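Local coordinates for protein hemolysin BL lytic component L1 (Bacillus cereus, PDB 7NMQ) that probably acts as one component of the Bacillus cereus haemolysin BL enterotoxin, an alpha-helical pore-forming toxin that lyses host cells, at residues A[68-71]-A[72-76]; A[311-314]-A[315-319]. All coordinates share one frame; numbering follows the deposited sequence.

Contact 1 (A[68-71]-A[72-76]); sequences YWLD and TAKPQ
Lys-74 lays the start of its side chain over one face of the Trp-69 indole. Its CB stands 3.8 Å from the centroid of the six-membered ring and 16° off the normal, a CH-pi contact displaced toward the rim, and CD follows along the same ring, 3.9 Å from CZ2. The two side chains cross at about a right angle. On the neighbouring side of the helix, Thr-72 does much the same to Tyr-68: its CB sits 3.9 Å from the ring centroid, over one face, while CG2 comes within 3.5 Å of Tyr-68 CE1. That methyl lies anti to the backbone N of Thr-72, which turns OG1 away to a water that also donates a weak bond to Asp-71 O. The methyl of Ala-73 fits between the two aromatics, 3.8 Å from Trp-69 CE3 and 4.0 Å from Tyr-68 CE2.

Behind these side chains the backbone is irregular: Tyr-68 O takes both Thr-72 N and Ala-73 N, from opposite faces of its carbonyl plane, and Lys-74 N bonds to Trp-69 O at 2.8 Å, so the bonding slips from i+4 to i+5. Pro-75 has no N-H to give, and its CG and CD pack against the carbonyls of Asp-71 and Leu-70. Lys-74 is extended as far as a bend at chi3 (61°); its NZ forms a salt bridge with Asp-25 on helix 10-33, whose OD1 also accepts Trp-69 NE1. This shared carboxylate holds both partners of the CH-pi contact to the neighbouring helix, while Tyr-68 meets Phe-138 on helix 107-154. The i+5 turn just ahead of a proline is a pi-bulge with a kink, here in a long helix of the ClyA/Hbl-type bundle.

Contact 2 (A[311-314]-A[315-319]); sequences WNTM and GANYT
Met-314 and Tyr-318 run side by side, pointing the same way, one turn apart on helix 275-325. The methionine CG does the touching, 3.5 Å from Tyr-318 CE1. Beyond it, in this one of two conformers, the sulfur lies obliquely to the ring, SD being 5.3 Å from the centroid and 53° off the normal, a less certain Met-aromatic contact. The Met-314 side chain leaves the backbone with CG anti to its own nitrogen (chi1 -172°), whereas Tyr-318 swings CG beside its nitrogen (chi1 -82°), which brings its ring edge to Met-314 O, 3.1 Å from CD1. The same oxygen accepts Tyr-318 N at 2.9 Å.

Thr-313 and Asn-317 lie side by side in the same way, more loosely, with CG2 4.0 Å from ND2. Thr-319 OG1 donates to Gly-315 O at 2.7 Å from above the carbonyl plane, and the backbone N of Thr-319 reaches that oxygen from the opposite face.

Trp-347 of helix 330-357 packs on both Met-314 and Tyr-318, and the tyrosine hydroxyl bonds to Leu-5 O, which ties the N-terminal segment to the helix. Regular i to i+4 bonding with Met-314 and Tyr-318 buried belongs here to the helix-packing core of an elongated alpha-helical bundle.

Contact 1 comes first along the chain, on helix 45-103, and contact 2 much later, on helix 275-325. Their centres are 29 Å apart and their nearest atoms about 10 Å, without touching. Contact 1 lies nearer the middle of the molecule, 11 Å from the chain centre, and contact 2 farther out, at 26 Å. Helix 107-154 packs against both, through Met-134 and Phe-138 near contact 1 and Ile-118 and Ile-121 near contact 2. Helix 45-103 also reaches contact 2 through Ile-84 and Phe-91, with a weak hydrogen bond from Tyr-87. The two thus sample different levels of one long bundle, one at an irregular turn and one at a regular turn, each facing other helices of the bundle.

Contact 1 (A[68-71]-A[72-76])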
ATOM      1  N   TYR A  68      -2.177 -14.406  -0.504  1.00 11.93           N
ATOM      2  CA  TYR A  68      -1.591 -14.223   0.839  1.00 12.31           C
ATOM      3  C   TYR A  68      -1.657 -12.733   1.162  1.00 12.23           C
ATOM      4  O   TYR A  68      -1.997 -12.384   2.305  1.00 12.16           O
ATOM      5  CB  TYR A  68      -0.126 -14.644   0.894  1.00 12.37           C
ATOM      6  CG  TYR A  68       0.456 -14.574   2.277  1.00 13.37           C
ATOM      7  CD1 TYR A  68       0.305 -15.622   3.158  1.00 14.58           C
ATOM      8  CD2 TYR A  68       1.148 -13.440   2.704  1.00 12.60           C
ATOM      9  CE1 TYR A  68       0.837 -15.549   4.438  1.00 15.51           C
ATOM     10  CE2 TYR A  68       1.721 -13.373   3.965  1.00 13.40           C
ATOM     11  CZ  TYR A  68       1.549 -14.426   4.835  1.00 14.76           C
ATOM     12  OH  TYR A  68       2.087 -14.383   6.084  1.00 16.62           O
ATOM     13  N   TRP A  69      -1.309 -11.865   0.224  1.00 11.57           N
ATOM     14  CA  TRP A  69      -1.462 -10.397   0.441  1.00 11.21           C
ATOM     15  C   TRP A  69      -2.901 -10.143   0.878  1.00 11.99           C
ATOM     16  O   TRP A  69      -3.139  -9.470   1.910  1.00 12.88           O
ATOM     17  CB  TRP A  69      -1.085  -9.552  -0.786  1.00 11.07           C
ATOM     18  CG  TRP A  69      -1.661  -8.176  -0.673  1.00 11.23           C
ATOM     19  CD1 TRP A  69      -2.758  -7.676  -1.305  1.00 12.47           C
ATOM     20  CD2 TRP A  69      -1.260  -7.177   0.285  1.00 11.75           C
ATOM     21  NE1 TRP A  69      -3.040  -6.410  -0.847  1.00 12.85           N
ATOM     22  CE2 TRP A  69      -2.151  -6.087   0.144  1.00 12.97           C
ATOM     23  CE3 TRP A  69      -0.238  -7.120   1.237  1.00 12.62           C
ATOM     24  CZ2 TRP A  69      -2.018  -4.915   0.888  1.00 13.52           C
ATOM     25  CZ3 TRP A  69      -0.137  -5.969   1.987  1.00 13.64           C
ATOM     26  CH2 TRP A  69      -0.997  -4.892   1.807  1.00 13.80           C
ATOM     27  N   LEU A  70      -3.868 -10.570   0.080  1.00 12.77           N
ATOM     28  CA  LEU A  70      -5.265 -10.144   0.292  1.00 13.57           C
ATOM     29  C   LEU A  70      -5.813 -10.730   1.587  1.00 14.54           C
ATOM     30  O   LEU A  70      -6.594 -10.023   2.261  1.00 17.13           O
ATOM     31  CB  LEU A  70      -6.142 -10.566  -0.890  1.00 14.45           C
ATOM     32  CG  LEU A  70      -5.852  -9.912  -2.245  1.00 14.87           C
ATOM     33  CD1 LEU A  70      -6.566 -10.670  -3.380  1.00 17.22           C
ATOM     34  CD2 LEU A  70      -6.230  -8.432  -2.245  1.00 15.01           C
ATOM     35  N   ASP A  71      -5.446 -11.943   1.954  1.00 14.70           N
ATOM     36  CA  ASP A  71      -6.152 -12.669   3.019  1.00 15.84           C
ATOM     37  C   ASP A  71      -5.366 -12.686   4.328  1.00 15.84           C
ATOM     38  O   ASP A  71      -6.001 -12.901   5.365  1.00 17.49           O
ATOM     39  CB  ASP A  71      -6.482 -14.089   2.605  1.00 16.65           C
ATOM     40  CG  ASP A  71      -7.389 -14.183   1.386  1.00 20.29           C
ATOM     41  OD1 ASP A  71      -8.131 -13.214   1.119  1.00 26.23           O
ATOM     42  OD2 ASP A  71      -7.373 -15.227   0.738  1.00 24.45           O
ATOM     43  N   THR A  72      -4.051 -12.516   4.284  1.00 15.84           N
ATOM     44  CA  THR A  72      -3.214 -12.676   5.492  1.00 15.95           C
ATOM     45  C   THR A  72      -2.398 -11.404   5.764  1.00 14.46           C
ATOM     46  O   THR A  72      -2.526 -10.869   6.891  1.00 16.28           O
ATOM     47  CB  THR A  72      -2.349 -13.929   5.396  1.00 17.49           C
ATOM     48  OG1 THR A  72      -3.222 -15.028   5.143  1.00 21.63           O
ATOM     49  CG2 THR A  72      -1.528 -14.161   6.651  1.00 18.62           C
ATOM     50  N   ALA A  73      -1.599 -10.923   4.830  1.00 13.73           N
ATOM     51  CA  ALA A  73      -0.696  -9.775   5.096  1.00 12.51           C
ATOM     52  C   ALA A  73      -1.492  -8.486   5.252  1.00 12.72           C
ATOM     53  O   ALA A  73      -1.292  -7.724   6.234  1.00 13.91           O
ATOM     54  CB  ALA A  73       0.321  -9.636   4.005  1.00 12.14           C
ATOM     55  N   LYS A  74      -2.434  -8.246   4.355  1.00 12.88           N
ATOM     56  CA  LYS A  74      -3.198  -6.984   4.424  1.00 13.50           C
ATOM     57  C   LYS A  74      -3.895  -6.863   5.778  1.00 14.17           C
ATOM     58  O   LYS A  74      -3.859  -5.772   6.361  1.00 14.15           O
ATOM     59  CB  LYS A  74      -4.171  -6.830   3.254  1.00 14.00           C
ATOM     60  CG  LYS A  74      -4.983  -5.541   3.330  1.00 13.89           C
ATOM     61  CD  LYS A  74      -5.710  -5.231   2.074  1.00 14.59           C
ATOM     62  CE  LYS A  74      -6.689  -6.330   1.741  1.00 15.75           C
ATOM     63  NZ  LYS A  74      -7.490  -5.922   0.579  1.00 16.84           N
ATOM     64  N   PRO A  75      -4.659  -7.863   6.263  1.00 13.68           N
ATOM     65  CA  PRO A  75      -5.345  -7.679   7.542  1.00 14.04           C
ATOM     66  C   PRO A  75      -4.402  -7.326   8.685  1.00 14.55           C
ATOM     67  O   PRO A  75      -4.851  -6.645   9.589  1.00 14.33           O
ATOM     68  CB  PRO A  75      -6.019  -9.020   7.828  1.00 16.17           C
ATOM     69  CG  PRO A  75      -6.168  -9.649   6.464  1.00 16.83           C
ATOM     70  CD  PRO A  75      -5.059  -9.114   5.598  1.00 15.15           C
ATOM     71  N   GLN A  76      -3.158  -7.762   8.655  1.00 14.48           N
ATOM     72  CA  GLN A  76      -2.205  -7.367   9.709  1.00 14.44           C
ATOM     73  C   GLN A  76      -1.849  -5.886   9.607  1.00 14.29           C
ATOM     74  O   GLN A  76      -1.700  -5.213  10.678  1.00 16.19           O
ATOM     75  CB  GLN A  76      -0.928  -8.191   9.687  1.00 16.98           C
ATOM     76  CG  GLN A  76      -1.144  -9.645  10.037  1.00 18.91           C
ATOM     77  CD  GLN A  76       0.155 -10.244  10.537  1.00 21.29           C
ATOM     78  OE1 GLN A  76       1.139  -9.557  10.854  1.00 26.86           O
ATOM     79  NE2 GLN A  76       0.154 -11.540  10.649  1.00 26.18           N
TER
HETATM   80  O   HOH W   1      -5.059 -15.570   7.213  1.00 39.28           O

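Contact 2 (A[311-314]-A[315-319])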
ATOM      1  N   TRP A 311       4.992   5.750  17.442  1.00 12.33           N
ATOM      2  CA  TRP A 311       4.522   5.216  18.753  1.00 12.32           C
ATOM      3  C   TRP A 311       5.640   5.327  19.789  1.00 13.21           C
ATOM      4  O   TRP A 311       5.356   5.660  20.943  1.00 14.27           O
ATOM      5  CB  TRP A 311       4.059   3.763  18.627  1.00 12.14           C
ATOM      6  CG  TRP A 311       2.721   3.537  18.012  1.00 11.96           C
ATOM      7  CD1 TRP A 311       2.509   2.788  16.897  1.00 12.96           C
ATOM      8  CD2 TRP A 311       1.440   4.017  18.445  1.00 12.08           C
ATOM      9  NE1 TRP A 311       1.171   2.739  16.628  1.00 13.08           N
ATOM     10  CE2 TRP A 311       0.480   3.468  17.578  1.00 11.57           C
ATOM     11  CE3 TRP A 311       0.984   4.803  19.501  1.00 13.09           C
ATOM     12  CZ2 TRP A 311      -0.876   3.736  17.701  1.00 12.54           C
ATOM     13  CZ3 TRP A 311      -0.362   5.033  19.648  1.00 14.15           C
ATOM     14  CH2 TRP A 311      -1.294   4.500  18.762  1.00 12.65           C
ATOM     15  N   ASN A 312       6.857   5.013  19.408  1.00 13.60           N
ATOM     16  CA  ASN A 312       7.987   5.102  20.359  1.00 14.59           C
ATOM     17  C   ASN A 312       8.190   6.546  20.840  1.00 15.07           C
ATOM     18  O   ASN A 312       8.395   6.748  22.040  1.00 16.01           O
ATOM     19  CB  ASN A 312       9.246   4.524  19.752  1.00 16.00           C
ATOM     20  CG  ASN A 312       9.127   3.030  19.566  1.00 17.36           C
ATOM     21  OD1 ASN A 312       8.302   2.366  20.185  1.00 18.96           O
ATOM     22  ND2 ASN A 312       9.999   2.497  18.745  1.00 20.49           N
ATOM     23  N   THR A 313       8.122   7.519  19.952  1.00 15.25           N
ATOM     24  CA  THR A 313       8.258   8.946  20.310  1.00 16.07           C
ATOM     25  C   THR A 313       7.126   9.327  21.255  1.00 15.28           C
ATOM     26  O   THR A 313       7.378  10.033  22.285  1.00 15.54           O
ATOM     27  CB  THR A 313       8.294   9.834  19.077  1.00 18.38           C
ATOM     28  OG1 THR A 313       9.458   9.416  18.343  1.00 21.27           O
ATOM     29  CG2 THR A 313       8.387  11.296  19.428  1.00 20.19           C
ATOM     30  N   MET A 314       5.924   8.873  20.955  0.50 13.95           N
ATOM     31  CA  MET A 314       4.751   9.213  21.775  0.50 13.46           C
ATOM     32  C   MET A 314       4.941   8.590  23.168  0.50 13.95           C
ATOM     33  O   MET A 314       4.608   9.246  24.159  0.50 14.84           O
ATOM     34  CB  MET A 314       3.489   8.688  21.093  0.50 12.76           C
ATOM     35  CG  MET A 314       2.224   9.129  21.737  0.50 12.70           C
ATOM     36  SD  MET A 314       0.862   8.306  20.945  0.50 12.46           S
ATOM     37  CE  MET A 314       1.019   8.994  19.289  0.50 12.73           C
ATOM     38  N   GLY A 315       5.398   7.341  23.263  1.00 13.64           N
ATOM     39  CA  GLY A 315       5.657   6.690  24.561  1.00 14.23           C
ATOM     40  C   GLY A 315       6.661   7.510  25.351  1.00 14.56           C
ATOM     41  O   GLY A 315       6.447   7.705  26.553  1.00 15.49           O
ATOM     42  N   ALA A 316       7.706   8.027  24.718  1.00 15.00           N
ATOM     43  CA  ALA A 316       8.696   8.898  25.409  1.00 15.26           C
ATOM     44  C   ALA A 316       8.050  10.187  25.915  1.00 14.44           C
ATOM     45  O   ALA A 316       8.330  10.605  27.039  1.00 16.11           O
ATOM     46  CB  ALA A 316       9.843   9.231  24.513  1.00 16.97           C
ATOM     47  N   ASN A 317       7.184  10.782  25.128  1.00 14.82           N
ATOM     48  CA  ASN A 317       6.519  12.049  25.497  1.00 14.57           C
ATOM     49  C   ASN A 317       5.592  11.806  26.700  1.00 13.59           C
ATOM     50  O   ASN A 317       5.580  12.582  27.657  1.00 14.86           O
ATOM     51  CB  ASN A 317       5.762  12.613  24.302  1.00 16.47           C
ATOM     52  CG  ASN A 317       6.670  13.178  23.233  1.00 18.76           C
ATOM     53  OD1 ASN A 317       7.797  13.565  23.503  1.00 26.79           O
ATOM     54  ND2 ASN A 317       6.172  13.301  22.024  1.00 24.44           N
ATOM     55  N   TYR A 318       4.812  10.732  26.694  1.00 12.12           N
ATOM     56  CA  TYR A 318       3.918  10.427  27.829  1.00 11.56           C
ATOM     57  C   TYR A 318       4.745  10.041  29.043  1.00 12.11           C
ATOM     58  O   TYR A 318       4.328  10.357  30.171  1.00 12.26           O
ATOM     59  CB  TYR A 318       2.976   9.272  27.473  1.00 11.47           C
ATOM     60  CG  TYR A 318       1.750   9.636  26.674  1.00 11.26           C
ATOM     61  CD1 TYR A 318       1.832  10.103  25.373  1.00 11.44           C
ATOM     62  CD2 TYR A 318       0.504   9.522  27.233  1.00 12.56           C
ATOM     63  CE1 TYR A 318       0.704  10.414  24.619  1.00 11.93           C
ATOM     64  CE2 TYR A 318      -0.629   9.887  26.528  1.00 12.80           C
ATOM     65  CZ  TYR A 318      -0.535  10.310  25.210  1.00 12.11           C
ATOM     66  OH  TYR A 318      -1.689  10.671  24.560  1.00 12.89           O
ATOM     67  N   THR A 319       5.850   9.323  28.872  1.00 12.49           N
ATOM     68  CA  THR A 319       6.694   8.911  30.025  1.00 14.02           C
ATOM     69  C   THR A 319       7.347  10.139  30.655  1.00 14.09           C
ATOM     70  O   THR A 319       7.431  10.170  31.855  1.00 15.16           O
ATOM     71  CB  THR A 319       7.727   7.887  29.579  1.00 15.32           C
ATOM     72  OG1 THR A 319       7.036   6.751  29.032  1.00 16.67           O
ATOM     73  CG2 THR A 319       8.592   7.426  30.723  1.00 18.00           C
TER